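Local atomic coordinates of putative peptide ABC-transport system periplasmic peptide-binding protein (Campylobacter jejuni, PDB entry 4OEV), a protein that binds nickel(II) outside the cytoplasm and probably delivers it to an ABC-type importer, as a member of a solute-binding family generally assigned to peptide transport. Residues A[5-10]-A[487-492]; A[13-18]-A[28-33]; A[330-335]-A[359-364]. All blocks are in the same frame, centred on the assembly; numbering follows the deposited sequence.

Contact 1 of 3, residues A[5-10]-A[487-492]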
ATOM      1  N   ASP A   5     -13.644  27.804   2.623  1.00 59.99           N
ATOM      2  CA  ASP A   5     -13.254  27.221   3.914  1.00 61.09           C
ATOM      3  C   ASP A   5     -13.427  25.712   3.945  1.00 58.30           C
ATOM      4  O   ASP A   5     -13.236  25.074   4.984  1.00 56.14           O
ATOM      5  CB  ASP A   5     -14.054  27.885   5.046  1.00 66.11           C
ATOM      6  CG  ASP A   5     -15.508  27.405   5.123  1.00 69.21           C
ATOM      7  OD1 ASP A   5     -16.039  26.807   4.170  1.00 66.77           O
ATOM      8  OD2 ASP A   5     -16.163  27.693   6.139  1.00 73.86           O
ATOM      9  N   THR A   6     -13.750  25.140   2.788  1.00 55.76           N
ATOM     10  CA  THR A   6     -14.006  23.711   2.664  1.00 54.85           C
ATOM     11  C   THR A   6     -13.077  23.101   1.606  1.00 53.58           C
ATOM     12  O   THR A   6     -12.943  23.677   0.526  1.00 51.11           O
ATOM     13  CB  THR A   6     -15.478  23.437   2.249  1.00 64.61           C
ATOM     14  OG1 THR A   6     -16.382  23.976   3.219  1.00 66.25           O
ATOM     15  CG2 THR A   6     -15.739  21.953   2.067  1.00 63.15           C
ATOM     16  N   LEU A   7     -12.427  21.974   1.940  1.00 51.26           N
ATOM     17  CA  LEU A   7     -11.639  21.191   0.980  1.00 52.76           C
ATOM     18  C   LEU A   7     -12.399  19.916   0.664  1.00 50.28           C
ATOM     19  O   LEU A   7     -12.812  19.219   1.560  1.00 48.42           O
ATOM     20  CB  LEU A   7     -10.267  20.817   1.544  1.00 56.29           C
ATOM     21  CG  LEU A   7      -9.148  21.853   1.392  1.00 62.35           C
ATOM     22  CD1 LEU A   7      -7.819  21.333   1.932  1.00 62.45           C
ATOM     23  CD2 LEU A   7      -9.031  22.347  -0.050  1.00 65.75           C
ATOM     24  N   ILE A   8     -12.603  19.590  -0.609  1.00 49.09           N
ATOM     25  CA  ILE A   8     -13.233  18.313  -0.918  1.00 47.09           C
ATOM     26  C   ILE A   8     -12.284  17.517  -1.763  1.00 45.25           C
ATOM     27  O   ILE A   8     -11.938  17.929  -2.860  1.00 43.53           O
ATOM     28  CB  ILE A   8     -14.564  18.466  -1.645  1.00 45.47           C
ATOM     29  CG1 ILE A   8     -15.460  19.453  -0.898  1.00 46.54           C
ATOM     30  CG2 ILE A   8     -15.212  17.095  -1.863  1.00 43.72           C
ATOM     31  CD1 ILE A   8     -16.854  19.475  -1.356  1.00 47.33           C
ATOM     32  N   ILE A   9     -11.833  16.386  -1.235  1.00 46.19           N
ATOM     33  CA  ILE A   9     -10.833  15.576  -1.936  1.00 43.24           C
ATOM     34  C   ILE A   9     -11.349  14.183  -2.227  1.00 39.93           C
ATOM     35  O   ILE A   9     -11.817  13.487  -1.337  1.00 38.71           O
ATOM     36  CB  ILE A   9      -9.541  15.430  -1.123  1.00 45.35           C
ATOM     37  CG1 ILE A   9      -9.000  16.790  -0.673  1.00 47.20           C
ATOM     38  CG2 ILE A   9      -8.496  14.607  -1.872  1.00 44.66           C
ATOM     39  CD1 ILE A   9      -7.756  16.642   0.156  1.00 46.44           C
ATOM     40  N   ALA A  10     -11.231  13.777  -3.488  1.00 39.50           N
ATOM     41  CA  ALA A  10     -11.570  12.424  -3.874  1.00 39.84           C
ATOM     42  C   ALA A  10     -10.459  11.463  -3.491  1.00 38.13           C
ATOM     43  O   ALA A  10      -9.270  11.730  -3.711  1.00 33.52           O
ATOM     44  CB  ALA A  10     -11.816  12.338  -5.416  1.00 42.52           C
ATOM     45  N   TRP A 487      -0.684  13.942   2.648  1.00 39.86           N
ATOM     46  CA  TRP A 487       0.103  13.832   3.892  1.00 39.87           C
ATOM     47  C   TRP A 487       0.217  15.192   4.583  1.00 42.68           C
ATOM     48  O   TRP A 487       0.344  15.224   5.801  1.00 42.13           O
ATOM     49  CB  TRP A 487       1.513  13.283   3.639  1.00 38.43           C
ATOM     50  CG  TRP A 487       2.381  14.282   2.924  1.00 39.93           C
ATOM     51  CD1 TRP A 487       2.406  14.518   1.551  1.00 40.96           C
ATOM     52  CD2 TRP A 487       3.310  15.215   3.508  1.00 42.81           C
ATOM     53  NE1 TRP A 487       3.310  15.542   1.273  1.00 41.99           N
ATOM     54  CE2 TRP A 487       3.864  15.984   2.452  1.00 43.12           C
ATOM     55  CE3 TRP A 487       3.732  15.472   4.824  1.00 41.51           C
ATOM     56  CZ2 TRP A 487       4.832  16.990   2.678  1.00 44.81           C
ATOM     57  CZ3 TRP A 487       4.692  16.488   5.045  1.00 45.16           C
ATOM     58  CH2 TRP A 487       5.228  17.222   3.978  1.00 47.00           C
ATOM     59  N   ASN A 488       0.186  16.309   3.830  1.00 42.53           N
ATOM     60  CA  ASN A 488       0.284  17.629   4.480  1.00 43.87           C
ATOM     61  C   ASN A 488      -0.978  18.450   4.265  1.00 45.61           C
ATOM     62  O   ASN A 488      -0.943  19.700   4.178  1.00 45.15           O
ATOM     63  CB  ASN A 488       1.532  18.416   4.023  1.00 44.59           C
ATOM     64  CG  ASN A 488       1.340  19.158   2.711  1.00 46.89           C
ATOM     65  OD1 ASN A 488       0.910  18.586   1.697  1.00 46.35           O
ATOM     66  ND2 ASN A 488       1.648  20.455   2.728  1.00 48.62           N
ATOM     67  N   VAL A 489      -2.106  17.753   4.184  1.00 45.48           N
ATOM     68  CA  VAL A 489      -3.370  18.418   3.874  1.00 46.38           C
ATOM     69  C   VAL A 489      -3.699  19.549   4.872  1.00 46.15           C
ATOM     70  O   VAL A 489      -4.327  20.535   4.500  1.00 44.52           O
ATOM     71  CB  VAL A 489      -4.539  17.414   3.831  1.00 45.01           C
ATOM     72  CG1 VAL A 489      -4.754  16.797   5.204  1.00 46.44           C
ATOM     73  CG2 VAL A 489      -5.803  18.112   3.325  1.00 48.47           C
ATOM     74  N   TYR A 490      -3.220  19.452   6.113  1.00 50.12           N
ATOM     75  CA  TYR A 490      -3.488  20.514   7.070  1.00 48.82           C
ATOM     76  C   TYR A 490      -2.776  21.833   6.731  1.00 50.77           C
ATOM     77  O   TYR A 490      -2.950  22.829   7.440  1.00 53.83           O
ATOM     78  CB  TYR A 490      -3.099  20.072   8.514  1.00 51.65           C
ATOM     79  CG  TYR A 490      -1.686  19.515   8.686  1.00 50.43           C
ATOM     80  CD1 TYR A 490      -0.610  20.357   8.934  1.00 53.06           C
ATOM     81  CD2 TYR A 490      -1.440  18.141   8.588  1.00 51.76           C
ATOM     82  CE1 TYR A 490       0.674  19.859   9.098  1.00 56.23           C
ATOM     83  CE2 TYR A 490      -0.163  17.627   8.755  1.00 52.14           C
ATOM     84  CZ  TYR A 490       0.888  18.489   9.006  1.00 57.81           C
ATOM     85  OH  TYR A 490       2.163  17.990   9.160  1.00 61.06           O
ATOM     86  N   GLU A 491      -1.927  21.835   5.714  1.00 49.91           N
ATOM     87  CA  GLU A 491      -1.285  23.069   5.267  1.00 51.27           C
ATOM     88  C   GLU A 491      -1.971  23.590   4.003  1.00 51.04           C
ATOM     89  O   GLU A 491      -1.617  24.662   3.512  1.00 50.54           O
ATOM     90  CB  GLU A 491       0.209  22.847   5.001  1.00 50.42           C
ATOM     91  CG  GLU A 491       0.959  22.295   6.191  1.00 54.57           C
ATOM     92  CD  GLU A 491       2.463  22.212   5.962  1.00 58.89           C
ATOM     93  OE1 GLU A 491       2.877  21.845   4.846  1.00 56.12           O
ATOM     94  OE2 GLU A 491       3.245  22.487   6.896  1.00 62.03           O
ATOM     95  N   TRP A 492      -2.940  22.838   3.477  1.00 48.30           N
ATOM     96  CA  TRP A 492      -3.594  23.251   2.215  1.00 48.00           C
ATOM     97  C   TRP A 492      -4.629  24.321   2.491  1.00 49.66           C
ATOM     98  O   TRP A 492      -5.272  24.289   3.540  1.00 53.55           O
ATOM     99  CB  TRP A 492      -4.285  22.078   1.508  1.00 45.23           C
ATOM    100  CG  TRP A 492      -3.432  20.918   1.103  1.00 46.47           C
ATOM    101  CD1 TRP A 492      -2.138  20.684   1.446  1.00 47.46           C
ATOM    102  CD2 TRP A 492      -3.821  19.824   0.242  1.00 46.37           C
ATOM    103  NE1 TRP A 492      -1.701  19.500   0.876  1.00 46.86           N
ATOM    104  CE2 TRP A 492      -2.714  18.964   0.130  1.00 45.27           C
ATOM    105  CE3 TRP A 492      -5.000  19.501  -0.450  1.00 47.59           C
ATOM    106  CZ2 TRP A 492      -2.748  17.782  -0.632  1.00 42.92           C
ATOM    107  CZ3 TRP A 492      -5.035  18.334  -1.208  1.00 46.07           C
ATOM    108  CH2 TRP A 492      -3.913  17.488  -1.288  1.00 42.50           C
TER
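Leu-7 and Ile-9, two residues apart on strand 6-11 and therefore on the same side of it, both direct their CB atoms at the C-terminal tail, which packs here on the edge strand of a four-stranded mixed sheet. Each of the two touches the tail through its CD1 methyl. Leu-7 CD1 lies 3.6 Å from Trp-492 CB, at the root of the indole, while Ile-9 CD1 comes within 3.5 Å of Trp-492 CZ3, on the benzo part; both side chains cross that of the tryptophan at about a right angle. Val-489 CG2 fits between them, 4.0 Å from Leu-7 CD1 and equally from Ile-9 CD1. In both residues chi2 is near 180° (-177° in Leu-7), so CD1 is anti to CA and reaches out to the tail.

Residues 489-491 form a 3-10 turn, and the 2.9 Å bond from Trp-492 N to Val-489 O folds the tail so that Val-489 CA sits 3.5 Å above one face of the Trp-492 ring, offset toward the rim. Within the sheet, Leu-7 and Ile-9 also touch Leu-192 of the parallel neighbouring strand 191-196. The rotation of the indole is fixed by Asn-488, whose amide is itself held by Lys-474 N at OD1 and by Gly-472 O at ND2. Asn-488 ND2 gives a second bond, 2.8 Å, to the anti lone pair of Glu-491 OE1, an oxygen also salt-bridged to Lys-474. Trp-492 NE1 reaches Asn-488 OD1 at 2.9 Å, nearly straight at 163°, with the oxygen in the ring plane but the donor 58° out of the carbonyl plane.

Contact 2 of 3, residues A[13-18]-A[28-33]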
ATOM      1  N   ASN A  13     -10.000   4.608  -2.331  1.00 37.72           N
ATOM      2  CA  ASN A  13     -10.346   3.588  -1.347  1.00 37.73           C
ATOM      3  C   ASN A  13     -10.849   4.210  -0.057  1.00 37.87           C
ATOM      4  O   ASN A  13     -10.461   5.325   0.281  1.00 34.46           O
ATOM      5  CB  ASN A  13      -9.121   2.718  -1.055  1.00 36.16           C
ATOM      6  CG  ASN A  13      -8.597   2.050  -2.292  1.00 35.64           C
ATOM      7  OD1 ASN A  13      -9.208   1.108  -2.782  1.00 35.22           O
ATOM      8  ND2 ASN A  13      -7.465   2.533  -2.816  1.00 30.88           N
ATOM      9  N   GLU A  14     -11.733   3.502   0.625  1.00 38.23           N
ATOM     10  CA  GLU A  14     -12.208   3.889   1.916  1.00 45.62           C
ATOM     11  C   GLU A  14     -11.828   2.776   2.895  1.00 44.09           C
ATOM     12  O   GLU A  14     -11.181   1.787   2.521  1.00 42.49           O
ATOM     13  CB  GLU A  14     -13.715   4.130   1.887  1.00 52.09           C
ATOM     14  CG  GLU A  14     -14.522   2.959   1.369  1.00 56.47           C
ATOM     15  CD  GLU A  14     -16.020   3.211   1.405  1.00 63.16           C
ATOM     16  OE1 GLU A  14     -16.438   4.270   1.936  1.00 65.91           O
ATOM     17  OE2 GLU A  14     -16.775   2.336   0.914  1.00 65.17           O
ATOM     18  N   ILE A  15     -12.205   2.957   4.144  1.00 42.16           N
ATOM     19  CA  ILE A  15     -11.994   1.923   5.157  1.00 40.78           C
ATOM     20  C   ILE A  15     -13.224   1.836   6.057  1.00 42.98           C
ATOM     21  O   ILE A  15     -13.812   2.875   6.425  1.00 44.93           O
ATOM     22  CB  ILE A  15     -10.726   2.205   5.967  1.00 39.81           C
ATOM     23  CG1 ILE A  15     -10.493   1.098   7.012  1.00 39.83           C
ATOM     24  CG2 ILE A  15     -10.810   3.588   6.713  1.00 35.07           C
ATOM     25  CD1 ILE A  15      -9.062   1.056   7.462  1.00 37.40           C
ATOM     26  N   ALA A  16     -13.646   0.619   6.402  1.00 41.80           N
ATOM     27  CA  ALA A  16     -14.850   0.472   7.229  1.00 43.86           C
ATOM     28  C   ALA A  16     -14.617   0.777   8.704  1.00 43.11           C
ATOM     29  O   ALA A  16     -15.571   1.002   9.438  1.00 45.98           O
ATOM     30  CB  ALA A  16     -15.431  -0.923   7.105  1.00 44.91           C
ATOM     31  N   ARG A  17     -13.374   0.738   9.163  1.00 41.12           N
ATOM     32  CA  ARG A  17     -13.109   1.030  10.591  1.00 43.23           C
ATOM     33  C   ARG A  17     -12.002   2.068  10.638  1.00 43.52           C
ATOM     34  O   ARG A  17     -10.869   1.804  10.203  1.00 40.49           O
ATOM     35  CB  ARG A  17     -12.716  -0.248  11.351  1.00 44.49           C
ATOM     36  CG  ARG A  17     -13.826  -1.262  11.502  1.00 46.48           C
ATOM     37  CD  ARG A  17     -13.317  -2.549  12.166  1.00 45.92           C
ATOM     38  NE  ARG A  17     -12.533  -3.367  11.253  1.00 41.78           N
ATOM     39  CZ  ARG A  17     -12.008  -4.551  11.561  1.00 39.78           C
ATOM     40  NH1 ARG A  17     -12.149  -5.082  12.770  1.00 37.80           N
ATOM     41  NH2 ARG A  17     -11.331  -5.217  10.655  1.00 35.02           N
ATOM     42  N   ILE A  18     -12.342   3.292  11.043  1.00 47.07           N
ATOM     43  CA  ILE A  18     -11.342   4.340  11.063  1.00 45.65           C
ATOM     44  C   ILE A  18     -10.572   4.207  12.357  1.00 45.82           C
ATOM     45  O   ILE A  18     -10.765   4.966  13.309  1.00 48.68           O
ATOM     46  CB  ILE A  18     -11.954   5.757  10.893  1.00 47.18           C
ATOM     47  CG1 ILE A  18     -12.738   5.838   9.563  1.00 46.14           C
ATOM     48  CG2 ILE A  18     -10.836   6.808  10.861  1.00 45.14           C
ATOM     49  CD1 ILE A  18     -13.564   7.141   9.391  1.00 54.73           C
ATOM     50  N   ALA A  28      -7.166   7.408   3.324  1.00 37.82           N
ATOM     51  CA  ALA A  28      -6.601   8.725   3.616  1.00 38.13           C
ATOM     52  C   ALA A  28      -7.194   9.326   4.893  1.00 41.86           C
ATOM     53  O   ALA A  28      -6.932  10.507   5.185  1.00 42.25           O
ATOM     54  CB  ALA A  28      -6.801   9.702   2.428  1.00 34.45           C
ATOM     55  N   VAL A  29      -7.989   8.548   5.649  1.00 39.26           N
ATOM     56  CA  VAL A  29      -8.733   9.134   6.757  1.00 40.97           C
ATOM     57  C   VAL A  29      -8.151   8.840   8.158  1.00 40.76           C
ATOM     58  O   VAL A  29      -8.264   9.690   9.050  1.00 41.26           O
ATOM     59  CB  VAL A  29     -10.242   8.709   6.738  1.00 46.08           C
ATOM     60  CG1 VAL A  29     -10.946   9.363   5.578  1.00 44.66           C
ATOM     61  CG2 VAL A  29     -10.403   7.188   6.648  1.00 45.23           C
ATOM     62  N   ILE A  30      -7.515   7.679   8.347  1.00 37.85           N
ATOM     63  CA  ILE A  30      -6.917   7.372   9.643  1.00 38.61           C
ATOM     64  C   ILE A  30      -5.826   8.414   9.923  1.00 44.43           C
ATOM     65  O   ILE A  30      -5.706   8.892  11.054  1.00 44.99           O
ATOM     66  CB  ILE A  30      -6.340   5.922   9.731  1.00 37.47           C
ATOM     67  CG1 ILE A  30      -7.497   4.931   9.591  1.00 41.39           C
ATOM     68  CG2 ILE A  30      -5.564   5.731  11.104  1.00 38.44           C
ATOM     69  CD1 ILE A  30      -7.130   3.424   9.625  1.00 39.05           C
ATOM     70  N   ASN A  31      -5.052   8.799   8.910  1.00 42.57           N
ATOM     71  CA  ASN A  31      -4.007   9.817   9.138  1.00 44.83           C
ATOM     72  C   ASN A  31      -4.528  11.255   9.312  1.00 43.08           C
ATOM     73  O   ASN A  31      -3.745  12.164   9.592  1.00 42.24           O
ATOM     74  CB  ASN A  31      -2.993   9.781   7.988  1.00 51.78           C
ATOM     75  CG  ASN A  31      -2.002   8.636   8.123  1.00 54.68           C
ATOM     76  OD1 ASN A  31      -2.201   7.557   7.547  1.00 58.68           O
ATOM     77  ND2 ASN A  31      -0.921   8.866   8.867  1.00 52.37           N
ATOM     78  N   LEU A  32      -5.835  11.473   9.151  1.00 43.29           N
ATOM     79  CA  LEU A  32      -6.438  12.792   9.456  1.00 42.72           C
ATOM     80  C   LEU A  32      -6.808  12.863  10.944  1.00 47.01           C
ATOM     81  O   LEU A  32      -6.535  13.855  11.641  1.00 48.82           O
ATOM     82  CB  LEU A  32      -7.681  13.020   8.615  1.00 42.62           C
ATOM     83  CG  LEU A  32      -7.445  12.929   7.105  1.00 42.95           C
ATOM     84  CD1 LEU A  32      -8.747  13.047   6.353  1.00 41.12           C
ATOM     85  CD2 LEU A  32      -6.489  14.045   6.686  1.00 44.52           C
ATOM     86  N   VAL A  33      -7.436  11.795  11.426  1.00 49.23           N
ATOM     87  CA  VAL A  33      -7.921  11.731  12.803  1.00 49.66           C
ATOM     88  C   VAL A  33      -6.822  11.363  13.807  1.00 50.20           C
ATOM     89  O   VAL A  33      -6.812  11.837  14.959  1.00 51.15           O
ATOM     90  CB  VAL A  33      -9.091  10.711  12.871  1.00 45.40           C
ATOM     91  CG1 VAL A  33      -9.637  10.553  14.273  1.00 47.07           C
ATOM     92  CG2 VAL A  33     -10.192  11.127  11.893  1.00 45.27           C
TER
HETATM   93  O   HOH W   1      -9.706   6.990   2.626  1.00 31.07           O
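Ile-15 and Val-29 point their CB atoms at each other's segments and slide past one another in opposite directions, so that branch meets branch: Ile-15 CG2 is 3.6 Å from Val-29 CG2. Both methyls occupy the crowded position between the backbone N and the carbonyl carbon of their own residue. The other arm of Ile-15 has CG1 anti to the backbone N (chi1 -179°), and this sends CD1 to meet Ile-30 CD1 tip to tip at 3.7 Å, the two side chains crossing at about a right angle. Ile-30 extends fully (chi2 179°) to reach that point, and the same methyl lies 4.1 Å from Arg-17 O.

Ile-18 repeats the pattern with the roles exchanged. It crosses Val-29 at about a right angle, with Ile-18 CG1 4.0 Å from Val-29 CG2, and runs antiparallel to Ile-30, its CG2 meeting Ile-30 CG1 at 4.0 Å. Val-29 CG2 is thus touched by both isoleucines of the loop.

This places the loop after strand 6-11 against the start of the short helix 30-33; Val-29 O, just ahead of it, accepts from both Leu-32 N and Val-33 N. Asp-27 OD1 receives the N-H groups of Val-29 and Ile-30 at the beginning of that turn. The apolar group continues into the four-stranded sheet, where Ile-18 touches Val-174 and Trp-168, and Val-29 touches Ile-194 and Phe-176. Asn-31, on the helix, belongs to a magnesium site seen in another structure of this protein, while His-26, just ahead of the segment, is a nickel ligand. At the other end of the contact the backbones are joined by one water, which donates to Asn-13 O at 3.0 Å and accepts from Ala-28 N at 2.7 Å.

Contact 3 of 3, residues A[330-335]-A[359-364]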
ATOM      1  N   ILE A 330      -5.961 -27.483 -22.956  1.00 40.08           N
ATOM      2  CA  ILE A 330      -5.158 -26.336 -23.407  1.00 38.12           C
ATOM      3  C   ILE A 330      -4.739 -25.476 -22.210  1.00 36.37           C
ATOM      4  O   ILE A 330      -5.436 -25.396 -21.195  1.00 39.77           O
ATOM      5  CB  ILE A 330      -5.884 -25.457 -24.474  1.00 44.87           C
ATOM      6  CG1 ILE A 330      -7.034 -24.697 -23.853  1.00 47.56           C
ATOM      7  CG2 ILE A 330      -6.355 -26.320 -25.714  1.00 42.21           C
ATOM      8  CD1 ILE A 330      -7.396 -23.413 -24.632  1.00 50.02           C
ATOM      9  N   LEU A 331      -3.538 -24.909 -22.294  1.00 36.44           N
ATOM     10  CA  LEU A 331      -3.025 -24.033 -21.266  1.00 37.62           C
ATOM     11  C   LEU A 331      -3.818 -22.733 -21.319  1.00 40.80           C
ATOM     12  O   LEU A 331      -3.583 -21.898 -22.205  1.00 40.23           O
ATOM     13  CB  LEU A 331      -1.525 -23.768 -21.463  1.00 36.99           C
ATOM     14  CG  LEU A 331      -0.700 -23.394 -20.197  1.00 35.78           C
ATOM     15  CD1 LEU A 331       0.801 -23.310 -20.502  1.00 37.16           C
ATOM     16  CD2 LEU A 331      -1.138 -22.052 -19.671  1.00 33.95           C
ATOM     17  N   GLU A 332      -4.784 -22.587 -20.411  1.00 36.95           N
ATOM     18  CA  GLU A 332      -5.642 -21.397 -20.360  1.00 37.78           C
ATOM     19  C   GLU A 332      -6.039 -21.041 -18.936  1.00 34.92           C
ATOM     20  O   GLU A 332      -6.012 -21.891 -18.052  1.00 34.31           O
ATOM     21  CB  GLU A 332      -6.923 -21.579 -21.194  1.00 39.59           C
ATOM     22  CG  GLU A 332      -8.021 -22.404 -20.540  1.00 43.90           C
ATOM     23  CD  GLU A 332      -9.204 -22.636 -21.482  1.00 50.68           C
ATOM     24  OE1 GLU A 332      -9.481 -21.746 -22.320  1.00 51.65           O
ATOM     25  OE2 GLU A 332      -9.846 -23.714 -21.388  1.00 53.57           O
ATOM     26  N   PHE A 333      -6.420 -19.785 -18.719  1.00 33.05           N
ATOM     27  CA  PHE A 333      -6.749 -19.324 -17.376  1.00 32.77           C
ATOM     28  C   PHE A 333      -7.369 -17.927 -17.443  1.00 36.47           C
ATOM     29  O   PHE A 333      -7.363 -17.292 -18.505  1.00 35.28           O
ATOM     30  CB  PHE A 333      -5.505 -19.335 -16.465  1.00 30.62           C
ATOM     31  CG  PHE A 333      -4.369 -18.501 -16.981  1.00 30.90           C
ATOM     32  CD1 PHE A 333      -4.274 -17.172 -16.630  1.00 30.07           C
ATOM     33  CD2 PHE A 333      -3.412 -19.038 -17.843  1.00 32.04           C
ATOM     34  CE1 PHE A 333      -3.232 -16.385 -17.123  1.00 32.84           C
ATOM     35  CE2 PHE A 333      -2.364 -18.267 -18.349  1.00 32.64           C
ATOM     36  CZ  PHE A 333      -2.277 -16.923 -17.992  1.00 31.18           C
ATOM     37  N   GLU A 334      -7.939 -17.453 -16.337  1.00 36.50           N
ATOM     38  CA  GLU A 334      -8.567 -16.130 -16.376  1.00 35.63           C
ATOM     39  C   GLU A 334      -7.652 -15.059 -15.839  1.00 33.47           C
ATOM     40  O   GLU A 334      -6.845 -15.320 -14.947  1.00 30.52           O
ATOM     41  CB  GLU A 334      -9.863 -16.124 -15.596  1.00 36.95           C
ATOM     42  CG  GLU A 334     -10.880 -17.064 -16.164  1.00 38.92           C
ATOM     43  CD  GLU A 334     -12.089 -17.207 -15.284  1.00 40.35           C
ATOM     44  OE1 GLU A 334     -13.110 -17.673 -15.824  1.00 38.94           O
ATOM     45  OE2 GLU A 334     -12.002 -16.876 -14.057  1.00 38.80           O
ATOM     46  N   ILE A 335      -7.762 -13.856 -16.399  1.00 31.99           N
ATOM     47  CA  ILE A 335      -7.030 -12.700 -15.872  1.00 33.40           C
ATOM     48  C   ILE A 335      -8.054 -11.688 -15.362  1.00 34.80           C
ATOM     49  O   ILE A 335      -8.842 -11.174 -16.155  1.00 34.72           O
ATOM     50  CB  ILE A 335      -6.156 -12.046 -16.959  1.00 37.34           C
ATOM     51  CG1 ILE A 335      -5.163 -13.054 -17.546  1.00 34.08           C
ATOM     52  CG2 ILE A 335      -5.434 -10.848 -16.415  1.00 38.82           C
ATOM     53  CD1 ILE A 335      -4.612 -12.598 -18.924  1.00 36.06           C
ATOM     54  N   GLY A 359       0.582 -18.804 -28.069  1.00 45.85           N
ATOM     55  CA  GLY A 359      -0.291 -19.965 -27.971  1.00 46.22           C
ATOM     56  C   GLY A 359      -0.853 -20.243 -26.579  1.00 41.41           C
ATOM     57  O   GLY A 359      -1.264 -21.364 -26.282  1.00 34.50           O
ATOM     58  N   VAL A 360      -0.900 -19.218 -25.730  1.00 35.90           N
ATOM     59  CA  VAL A 360      -1.537 -19.335 -24.424  1.00 37.33           C
ATOM     60  C   VAL A 360      -2.892 -18.622 -24.444  1.00 38.23           C
ATOM     61  O   VAL A 360      -2.976 -17.420 -24.731  1.00 38.62           O
ATOM     62  CB  VAL A 360      -0.651 -18.765 -23.313  1.00 36.75           C
ATOM     63  CG1 VAL A 360      -1.389 -18.775 -21.975  1.00 37.29           C
ATOM     64  CG2 VAL A 360       0.642 -19.572 -23.223  1.00 38.37           C
ATOM     65  N   VAL A 361      -3.951 -19.373 -24.169  1.00 36.70           N
ATOM     66  CA  VAL A 361      -5.301 -18.815 -24.205  1.00 40.42           C
ATOM     67  C   VAL A 361      -5.641 -18.215 -22.840  1.00 38.50           C
ATOM     68  O   VAL A 361      -5.272 -18.764 -21.794  1.00 35.51           O
ATOM     69  CB  VAL A 361      -6.364 -19.886 -24.626  1.00 37.30           C
ATOM     70  CG1 VAL A 361      -7.778 -19.342 -24.469  1.00 39.12           C
ATOM     71  CG2 VAL A 361      -6.131 -20.418 -26.091  1.00 37.12           C
ATOM     72  N   SER A 362      -6.279 -17.048 -22.839  1.00 38.45           N
ATOM     73  CA  SER A 362      -6.725 -16.445 -21.569  1.00 34.57           C
ATOM     74  C   SER A 362      -7.988 -15.602 -21.768  1.00 35.91           C
ATOM     75  O   SER A 362      -8.342 -15.205 -22.903  1.00 36.83           O
ATOM     76  CB  SER A 362      -5.624 -15.607 -20.938  1.00 35.08           C
ATOM     77  OG  SER A 362      -5.276 -14.537 -21.789  1.00 38.59           O
ATOM     78  N   LYS A 363      -8.706 -15.398 -20.672  1.00 33.11           N
ATOM     79  CA  LYS A 363      -9.970 -14.681 -20.702  1.00 34.74           C
ATOM     80  C   LYS A 363      -9.908 -13.501 -19.776  1.00 34.45           C
ATOM     81  O   LYS A 363      -9.611 -13.697 -18.585  1.00 32.30           O
ATOM     82  CB  LYS A 363     -11.102 -15.619 -20.266  1.00 38.27           C
ATOM     83  CG  LYS A 363     -12.472 -14.953 -20.211  1.00 47.01           C
ATOM     84  CD  LYS A 363     -13.510 -15.894 -19.618  1.00 53.06           C
ATOM     85  CE  LYS A 363     -14.853 -15.192 -19.471  1.00 59.69           C
ATOM     86  NZ  LYS A 363     -15.942 -16.126 -19.021  1.00 64.91           N
ATOM     87  N   VAL A 364     -10.205 -12.298 -20.258  1.00 35.18           N
ATOM     88  CA  VAL A 364     -10.138 -11.143 -19.340  1.00 36.38           C
ATOM     89  C   VAL A 364     -11.476 -10.970 -18.625  1.00 38.41           C
ATOM     90  O   VAL A 364     -12.535 -10.980 -19.238  1.00 41.05           O
ATOM     91  CB  VAL A 364      -9.719  -9.851 -20.067  1.00 40.67           C
ATOM     92  CG1 VAL A 364      -9.758  -8.643 -19.101  1.00 38.77           C
ATOM     93  CG2 VAL A 364      -8.290 -10.004 -20.613  1.00 39.14           C
TER
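The Phe-333 ring is met obliquely, with its CE2 3.8 Å from Val-360 CG1, and CG stands in the crowded position between the backbone N and the carbonyl carbon. Leu-262 of helix 256-265 packs on both Phe-333 and Val-360. The side chain of Glu-332 lies alongside that of Val-361, on the other side of the sheet from Phe-333; both point the same way, with Glu-332 OE1 3.6 Å from Val-361 CG1. Next on that side, Glu-334 OE1 stays 4.5 Å from Lys-363 NZ, too far for a salt bridge, while its OE2 bonds Trp-336 NE1.

The two segments are the neighbouring parallel strands of a beta-alpha-beta unit, strand 329-338, helix 342-357 and strand 361-367. Backbone hydrogen bonds run alternately between them, donor to acceptor: Val-361 N to Leu-331 O at 3.2 Å, bent to 146°; Phe-333 N to Val-361 O, weak at 3.4 Å; and Lys-363 N to Phe-333 O at 3.2 Å. The last, Ile-335 N to Lys-363 O, is the shortest and straightest, at 2.9 Å and 172°. Gly-359, at phi 80°, is the C-prime residue of the Schellman motif that ends the helix and leads into the second strand. On the side of Phe-333, Ile-335 CD1 rests 3.5 Å from Ser-362 OG, and Ile-335 also packs on Ala-348 and Phe-355 of the connecting helix.

From the N terminus, strand 6-11 opens contact 1, which closes only with residues 487-492 near the end of the chain, so both other contacts nest inside it. Contact 2 follows at once, closing the short loop between 13-18 and 28-33 that carries the nickel ligand His-26. Contact 3 comes later, in series with contact 2, pairing two adjacent strands that helix 342-357 connects in the chain. Contacts 1 and 2 touch through Val-489 CG1 and Leu-32 CD2, 3.6 Å apart, so the tail and helix 30-33 meet beside the N-terminal sheet. Contact 3 lies on the opposite side of the chain's centre, its centre about 45 Å from that of contact 1.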